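Local coordinates for solute Binding Protein, BlMnBP1 in complex with mannotriose (Bifidobacterium, PDB 6FUV) that probably delivers beta-manno-oligosaccharides to an ABC transporter as its solute-binding component, and holds mannotriose in this structure, at residues M264-G267 and Q273-Q276; I11-T16 and M328-G333. One frame throughout, in Å; residues are numbered along the deposited sequence.

Interaction 1 of 2, residues M264-G267 and Q273-Q276; sequences MVLG and QMKQ. With BMA (beta-D-mannopyranose), chain B.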
ATOM      1  N   MET A 264      11.758  -9.823  -0.060  1.00 12.36           N
ATOM      2  CA  MET A 264      10.403  -9.721  -0.585  1.00 15.36           C
ATOM      3  C   MET A 264      10.091  -8.258  -0.892  1.00 12.54           C
ATOM      4  O   MET A 264      10.446  -7.356  -0.125  1.00 16.77           O
ATOM      5  CB  MET A 264       9.388 -10.292   0.377  1.00 15.93           C
ATOM      6  CG  MET A 264       9.215 -11.829   0.272  1.00 22.08           C
ATOM      7  SD  MET A 264       8.041 -12.546   1.416  1.00 26.45           S
ATOM      8  CE  MET A 264       8.871 -12.455   2.954  1.00 17.64           C
ATOM      9  N   VAL A 265       9.426  -8.040  -2.020  1.00 14.08           N
ATOM     10  CA  VAL A 265       9.141  -6.713  -2.550  1.00 14.37           C
ATOM     11  C   VAL A 265       7.793  -6.249  -2.014  1.00 15.77           C
ATOM     12  O   VAL A 265       6.734  -6.639  -2.489  1.00 10.35           O
ATOM     13  CB  VAL A 265       9.190  -6.735  -4.076  1.00 15.18           C
ATOM     14  CG1 VAL A 265       8.628  -5.483  -4.677  1.00 17.32           C
ATOM     15  CG2 VAL A 265      10.622  -6.935  -4.535  1.00 14.96           C
ATOM     16  N   LEU A 266       7.854  -5.458  -0.951  1.00 16.24           N
ATOM     17  CA  LEU A 266       6.682  -5.098  -0.163  1.00 20.11           C
ATOM     18  C   LEU A 266       6.861  -3.703   0.432  1.00 20.84           C
ATOM     19  O   LEU A 266       7.975  -3.196   0.535  1.00 15.74           O
ATOM     20  CB  LEU A 266       6.467  -6.106   0.972  1.00 13.05           C
ATOM     21  CG  LEU A 266       6.178  -7.557   0.582  1.00 20.07           C
ATOM     22  CD1 LEU A 266       6.431  -8.590   1.717  1.00 22.00           C
ATOM     23  CD2 LEU A 266       4.746  -7.619   0.143  1.00 14.43           C
ATOM     24  N   GLY A 267       5.741  -3.110   0.883  1.00 21.73           N
ATOM     25  CA  GLY A 267       5.782  -1.817   1.536  1.00 16.62           C
ATOM     26  C   GLY A 267       6.284  -1.888   2.973  1.00 20.12           C
ATOM     27  O   GLY A 267       6.470  -2.976   3.539  1.00 16.94           O
ATOM     28  N   GLN A 273       5.616  -6.692  10.760  1.00 14.11           N
ATOM     29  CA  GLN A 273       4.931  -7.978  10.784  1.00 11.88           C
ATOM     30  C   GLN A 273       5.951  -9.103  10.685  1.00 24.71           C
ATOM     31  O   GLN A 273       5.768 -10.173  11.268  1.00 18.04           O
ATOM     32  CB  GLN A 273       3.911  -8.099   9.629  1.00 17.37           C
ATOM     33  CG  GLN A 273       2.774  -7.090   9.629  1.00 17.80           C
ATOM     34  CD  GLN A 273       1.671  -7.363   8.626  1.00 15.86           C
ATOM     35  OE1 GLN A 273       1.519  -8.449   8.114  1.00 13.60           O
ATOM     36  NE2 GLN A 273       0.876  -6.361   8.376  1.00 17.42           N
ATOM     37  N   MET A 274       7.011  -8.910   9.904  1.00 24.30           N
ATOM     38  CA  MET A 274       8.018  -9.944   9.766  1.00 22.26           C
ATOM     39  C   MET A 274       9.099  -9.866  10.831  1.00 16.90           C
ATOM     40  O   MET A 274       9.660 -10.900  11.178  1.00 21.42           O
ATOM     41  CB  MET A 274       8.614  -9.850   8.374  1.00 15.62           C
ATOM     42  CG  MET A 274       7.579 -10.126   7.286  1.00 18.33           C
ATOM     43  SD  MET A 274       8.227 -10.156   5.630  1.00 19.98           S
ATOM     44  CE  MET A 274       6.726 -10.373   4.690  1.00 14.68           C
ATOM     45  N   LYS A 275       9.410  -8.669  11.341  1.00 16.61           N
ATOM     46  CA  LYS A 275      10.257  -8.558  12.516  1.00 19.38           C
ATOM     47  C   LYS A 275       9.682  -9.360  13.663  1.00 23.86           C
ATOM     48  O   LYS A 275      10.423 -10.054  14.365  1.00 26.82           O
ATOM     49  CB  LYS A 275      10.412  -7.099  12.923  1.00 15.99           C
ATOM     50  CG  LYS A 275      11.435  -6.293  12.178  1.00 14.59           C
ATOM     51  CD  LYS A 275      11.594  -4.854  12.798  1.00 17.49           C
ATOM     52  CE  LYS A 275      12.756  -4.070  12.188  1.00 11.16           C
ATOM     53  NZ  LYS A 275      14.072  -4.810  12.259  1.00 21.17           N
ATOM     54  N   GLN A 276       8.354  -9.283  13.845  1.00 27.08           N
ATOM     55  CA  GLN A 276       7.625  -9.922  14.934  1.00 17.44           C
ATOM     56  C   GLN A 276       7.358 -11.399  14.704  1.00 23.84           C
ATOM     57  O   GLN A 276       6.938 -12.081  15.633  1.00 26.21           O
ATOM     58  CB  GLN A 276       6.255  -9.247  15.138  1.00 33.45           C
ATOM     59  CG  GLN A 276       6.226  -7.794  15.576  1.00 27.69           C
ATOM     60  CD  GLN A 276       4.781  -7.164  15.406  1.00 31.02           C
ATOM     61  OE1 GLN A 276       3.845  -7.807  14.878  1.00 27.76           O
ATOM     62  NE2 GLN A 276       4.638  -5.902  15.786  1.00 20.76           N
TER
HETATM   63  C1  BMA B   1      -2.625 -10.433   7.387  1.00 16.25           C
HETATM   64  C2  BMA B   1      -1.619  -9.282   7.393  1.00 14.58           C
HETATM   65  C3  BMA B   1      -2.147  -8.169   6.459  1.00 11.94           C
HETATM   66  C4  BMA B   1      -2.365  -8.765   5.051  1.00 17.42           C
HETATM   67  C5  BMA B   1      -3.249 -10.018   5.127  1.00 18.13           C
HETATM   68  C6  BMA B   1      -3.418 -10.731   3.755  1.00 17.56           C
HETATM   69  O1  BMA B   1      -2.119 -11.409   8.199  1.00 19.68           O
HETATM   70  O2  BMA B   1      -0.354  -9.703   6.857  1.00 16.08           O
HETATM   71  O3  BMA B   1      -1.281  -7.054   6.499  1.00 15.27           O
HETATM   72  O4  BMA B   1      -3.049  -7.881   4.155  1.00 15.32           O
HETATM   73  O5  BMA B   1      -2.706 -10.953   6.091  1.00 16.30           O
HETATM   74  O6  BMA B   1      -4.439 -11.717   3.857  1.00 19.62           O

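Interaction 2 of 2, residues I11-T16 and M328-G333; sequences IKLGET and MTEKSG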
ATOM      1  N   ILE A  11     -14.277  17.956  15.535  1.00 20.43           N
ATOM      2  CA  ILE A  11     -14.316  16.993  16.634  1.00 13.39           C
ATOM      3  C   ILE A  11     -13.259  17.320  17.680  1.00 13.75           C
ATOM      4  O   ILE A  11     -12.058  17.255  17.414  1.00 15.49           O
ATOM      5  CB  ILE A  11     -14.121  15.559  16.123  1.00 17.58           C
ATOM      6  CG1 ILE A  11     -15.413  15.032  15.503  1.00 17.00           C
ATOM      7  CG2 ILE A  11     -13.663  14.671  17.205  1.00 15.69           C
ATOM      8  CD1 ILE A  11     -15.185  13.802  14.688  1.00 18.67           C
ATOM      9  N   LYS A  12     -13.697  17.565  18.899  1.00 22.74           N
ATOM     10  CA  LYS A  12     -12.788  17.748  20.037  1.00 18.47           C
ATOM     11  C   LYS A  12     -12.763  16.461  20.865  1.00 18.71           C
ATOM     12  O   LYS A  12     -13.694  16.167  21.618  1.00 15.26           O
ATOM     13  CB  LYS A  12     -13.229  18.933  20.877  1.00 19.13           C
ATOM     14  CG  LYS A  12     -13.200  20.248  20.100  1.00 29.31           C
ATOM     15  CD  LYS A  12     -13.573  21.387  21.008  1.00 35.36           C
ATOM     16  CE  LYS A  12     -13.400  22.706  20.331  1.00 46.27           C
ATOM     17  NZ  LYS A  12     -13.967  23.803  21.180  1.00 41.81           N
ATOM     18  N   LEU A  13     -11.693  15.688  20.709  1.00 17.87           N
ATOM     19  CA  LEU A  13     -11.616  14.370  21.325  1.00 17.24           C
ATOM     20  C   LEU A  13     -11.732  14.488  22.840  1.00 18.67           C
ATOM     21  O   LEU A  13     -11.059  15.300  23.477  1.00 19.42           O
ATOM     22  CB  LEU A  13     -10.310  13.675  20.923  1.00 17.67           C
ATOM     23  CG  LEU A  13     -10.193  13.093  19.513  1.00 12.65           C
ATOM     24  CD1 LEU A  13      -8.804  12.562  19.249  1.00 21.25           C
ATOM     25  CD2 LEU A  13     -11.200  12.029  19.302  1.00 17.71           C
ATOM     26  N   GLY A  14     -12.583  13.661  23.411  1.00 19.41           N
ATOM     27  CA  GLY A  14     -12.872  13.684  24.820  1.00 23.68           C
ATOM     28  C   GLY A  14     -13.985  14.620  25.212  1.00 24.99           C
ATOM     29  O   GLY A  14     -14.330  14.693  26.390  1.00 30.19           O
ATOM     30  N   GLU A  15     -14.561  15.331  24.259  1.00 23.80           N
ATOM     31  CA  GLU A  15     -15.634  16.291  24.473  1.00 29.50           C
ATOM     32  C   GLU A  15     -16.776  16.001  23.517  1.00 23.07           C
ATOM     33  O   GLU A  15     -17.882  15.669  23.925  1.00 25.03           O
ATOM     34  CB  GLU A  15     -15.103  17.699  24.257  1.00 33.52           C
ATOM     35  CG  GLU A  15     -16.118  18.822  24.289  1.00 34.83           C
ATOM     36  CD  GLU A  15     -15.430  20.191  24.147  1.00 45.32           C
ATOM     37  OE1 GLU A  15     -14.328  20.371  24.718  1.00 50.99           O
ATOM     38  OE2 GLU A  15     -16.005  21.087  23.483  1.00 42.21           O
ATOM     39  N   THR A  16     -16.490  16.059  22.228  1.00 20.54           N
ATOM     40  CA  THR A  16     -17.499  15.792  21.219  1.00 30.85           C
ATOM     41  C   THR A  16     -17.996  14.349  21.314  1.00 16.91           C
ATOM     42  O   THR A  16     -17.232  13.413  21.505  1.00 28.52           O
ATOM     43  CB  THR A  16     -16.938  16.067  19.806  1.00 20.47           C
ATOM     44  OG1 THR A  16     -16.391  17.395  19.729  1.00 25.63           O
ATOM     45  CG2 THR A  16     -18.022  15.873  18.807  1.00 19.98           C
ATOM     46  N   MET A 328      -7.958   7.224  16.102  1.00 10.70           N
ATOM     47  CA  MET A 328      -6.886   6.448  15.499  1.00 13.17           C
ATOM     48  C   MET A 328      -5.822   7.386  14.952  1.00 12.17           C
ATOM     49  O   MET A 328      -4.630   7.112  15.053  1.00 10.59           O
ATOM     50  CB  MET A 328      -7.426   5.536  14.395  1.00 22.62           C
ATOM     51  CG  MET A 328      -8.260   4.336  14.907  1.00 20.05           C
ATOM     52  SD  MET A 328      -7.181   3.126  15.656  1.00 18.41           S
ATOM     53  CE  MET A 328      -6.197   2.660  14.207  1.00 19.36           C
ATOM     54  N   THR A 329      -6.224   8.490  14.355  1.00 15.24           N
ATOM     55  CA  THR A 329      -5.231   9.328  13.687  1.00 16.98           C
ATOM     56  C   THR A 329      -4.397  10.064  14.712  1.00 15.72           C
ATOM     57  O   THR A 329      -3.165  10.036  14.651  1.00 16.17           O
ATOM     58  CB  THR A 329      -5.918  10.318  12.748  1.00 19.49           C
ATOM     59  OG1 THR A 329      -6.665   9.605  11.783  1.00 14.05           O
ATOM     60  CG2 THR A 329      -4.899  11.226  11.976  1.00 14.69           C
ATOM     61  N   GLU A 330      -5.044  10.708  15.692  1.00 16.86           N
ATOM     62  CA  GLU A 330      -4.337  11.598  16.592  1.00 14.72           C
ATOM     63  C   GLU A 330      -3.804  10.936  17.836  1.00 18.57           C
ATOM     64  O   GLU A 330      -2.944  11.542  18.475  1.00 14.09           O
ATOM     65  CB  GLU A 330      -5.241  12.763  17.017  1.00 17.37           C
ATOM     66  CG  GLU A 330      -5.618  13.700  15.825  1.00 18.84           C
ATOM     67  CD  GLU A 330      -6.169  15.011  16.259  1.00 19.61           C
ATOM     68  OE1 GLU A 330      -6.344  15.186  17.474  1.00 25.67           O
ATOM     69  OE2 GLU A 330      -6.414  15.894  15.401  1.00 21.34           O
ATOM     70  N   LYS A 331      -4.294   9.743  18.203  1.00 14.65           N
ATOM     71  CA  LYS A 331      -4.023   9.232  19.537  1.00 17.82           C
ATOM     72  C   LYS A 331      -3.475   7.816  19.606  1.00 18.62           C
ATOM     73  O   LYS A 331      -2.749   7.465  20.534  1.00 26.25           O
ATOM     74  CB  LYS A 331      -5.291   9.263  20.383  1.00 18.89           C
ATOM     75  CG  LYS A 331      -5.890  10.646  20.596  1.00 18.41           C
ATOM     76  CD  LYS A 331      -4.915  11.520  21.333  1.00 31.32           C
ATOM     77  CE  LYS A 331      -5.657  12.566  22.161  1.00 37.06           C
ATOM     78  NZ  LYS A 331      -4.756  13.262  23.092  1.00 35.73           N
ATOM     79  N   SER A 332      -3.814   6.975  18.657  1.00 15.62           N
ATOM     80  CA  SER A 332      -3.602   5.551  18.880  1.00 13.57           C
ATOM     81  C   SER A 332      -2.136   5.144  18.838  1.00 12.48           C
ATOM     82  O   SER A 332      -1.747   4.133  19.426  1.00 14.81           O
ATOM     83  CB  SER A 332      -4.368   4.752  17.839  1.00 13.07           C
ATOM     84  OG  SER A 332      -3.707   4.719  16.583  1.00 16.23           O
ATOM     85  N   GLY A 333      -1.309   5.882  18.126  1.00 20.82           N
ATOM     86  CA  GLY A 333       0.046   5.431  17.893  1.00 13.57           C
ATOM     87  C   GLY A 333       0.185   4.295  16.919  1.00 13.51           C
ATOM     88  O   GLY A 333       1.261   3.741  16.777  1.00 22.25           O
TER

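Interaction 1 of 2, residues M264-G267 and Q273-Q276
The flat amide of Gln273 meets the mannose end-on: OE1 and NE2 sit side by side opposite two sugar hydroxyls, and the pyranose ring lies beyond them instead of stacking on either amide face. This two-pronged grip belongs to the sugar pocket of a periplasmic-binding-protein fold, where strand 261-264 runs through a short loop into helix 270-275. Mannose O2 donates to Gln273 OE1 at 2.6 Å, and Gln273 NE2 donates to mannose O3 at 2.9 Å, nearly straight at 169°. The paired bonds fix which way round the amide lies. A leucine here would probably leave mannose O2 and O3 without these mates and weaken the hold on the sugar. Trp249, Glu250 and Lys253 also hydrogen-bond to this mannose. Behind the pocket, three buried side chains pack the end of strand 261-264 and the loop after it against the helix. Met274 reaches out extended beyond CG and lies across Leu266, its methyl CE 3.5 Å from Leu266 CD1. Met256 of helix 249-257 touches both methionines. Met264 bends at its thioether (chi3 -73°), which brings its CE into tight contact with Met274 CE at 3.5 Å and to 3.6 Å from Met274 SD.

Interaction 2 of 2, residues I11-T16 and M328-G333
Leu13 supplies the apolar side of this surface contact, in which an N-terminal turn packs on the C-terminal end of helix 315-330. Its CD1 rests on the aliphatic base of Lys331, 3.7 Å from CG, the two side chains running antiparallel alongside each other. In Lys331, chi1 (-61°) sets CG anti to the carbonyl carbon and against the leucine methyl, and the bend at chi2 turns the chain beyond. The same Leu13 CD1 also approaches the carboxylate of Glu330, 4.0 Å from OE1, a plain van der Waals neighbour. Glu330 also lines a site holding a P33 molecule, probably from the crystallisation liquor.

Polar bonds do not cross between the segments; they shape each one. In 11-16 the carbonyl of Lys12 accepts from both Glu15 N and Thr16 N, while Lys12 N donates back to Thr16 OG1 at 2.8 Å and 163°. This closes a tight turn, with Gly14 at a positive phi (88°), and Leu13 points toward the helix end. In 328-333, Ser332 OG donates to a lone pair of Met328 O at 3.0 Å, within the carbonyl plane, and ties the exit to the last helical turn.

Around the contact, Leu13 also packs on Met53 of helix 43-53, and Tyr54 OH hydrogen-bonds with Gly14 N and Thr16 O. The turn, which precedes strand 22-28, thus lies against both helix 43-53 and helix 315-330.

How the interactions relate
Interaction 2 joins residues far apart in sequence, 11-16 and 328-333, and the short-range interaction 1 falls between them along the chain. Their centres lie 29 Å apart and their nearest atoms about 10 Å, without touching. Interaction 1 belongs with the four-stranded sheet that contains strand 261-264, beside the bound sugar. Interaction 2 lies farther from the chain centre, where the N-terminal turn before strand 22-28 of the eight-stranded sheet meets the end of helix 315-330. The two sheets are consistent with the two lobes of a solute-binding protein: one contact carries Gln273, one of the residues of the sugar pocket, the other packs an outer surface.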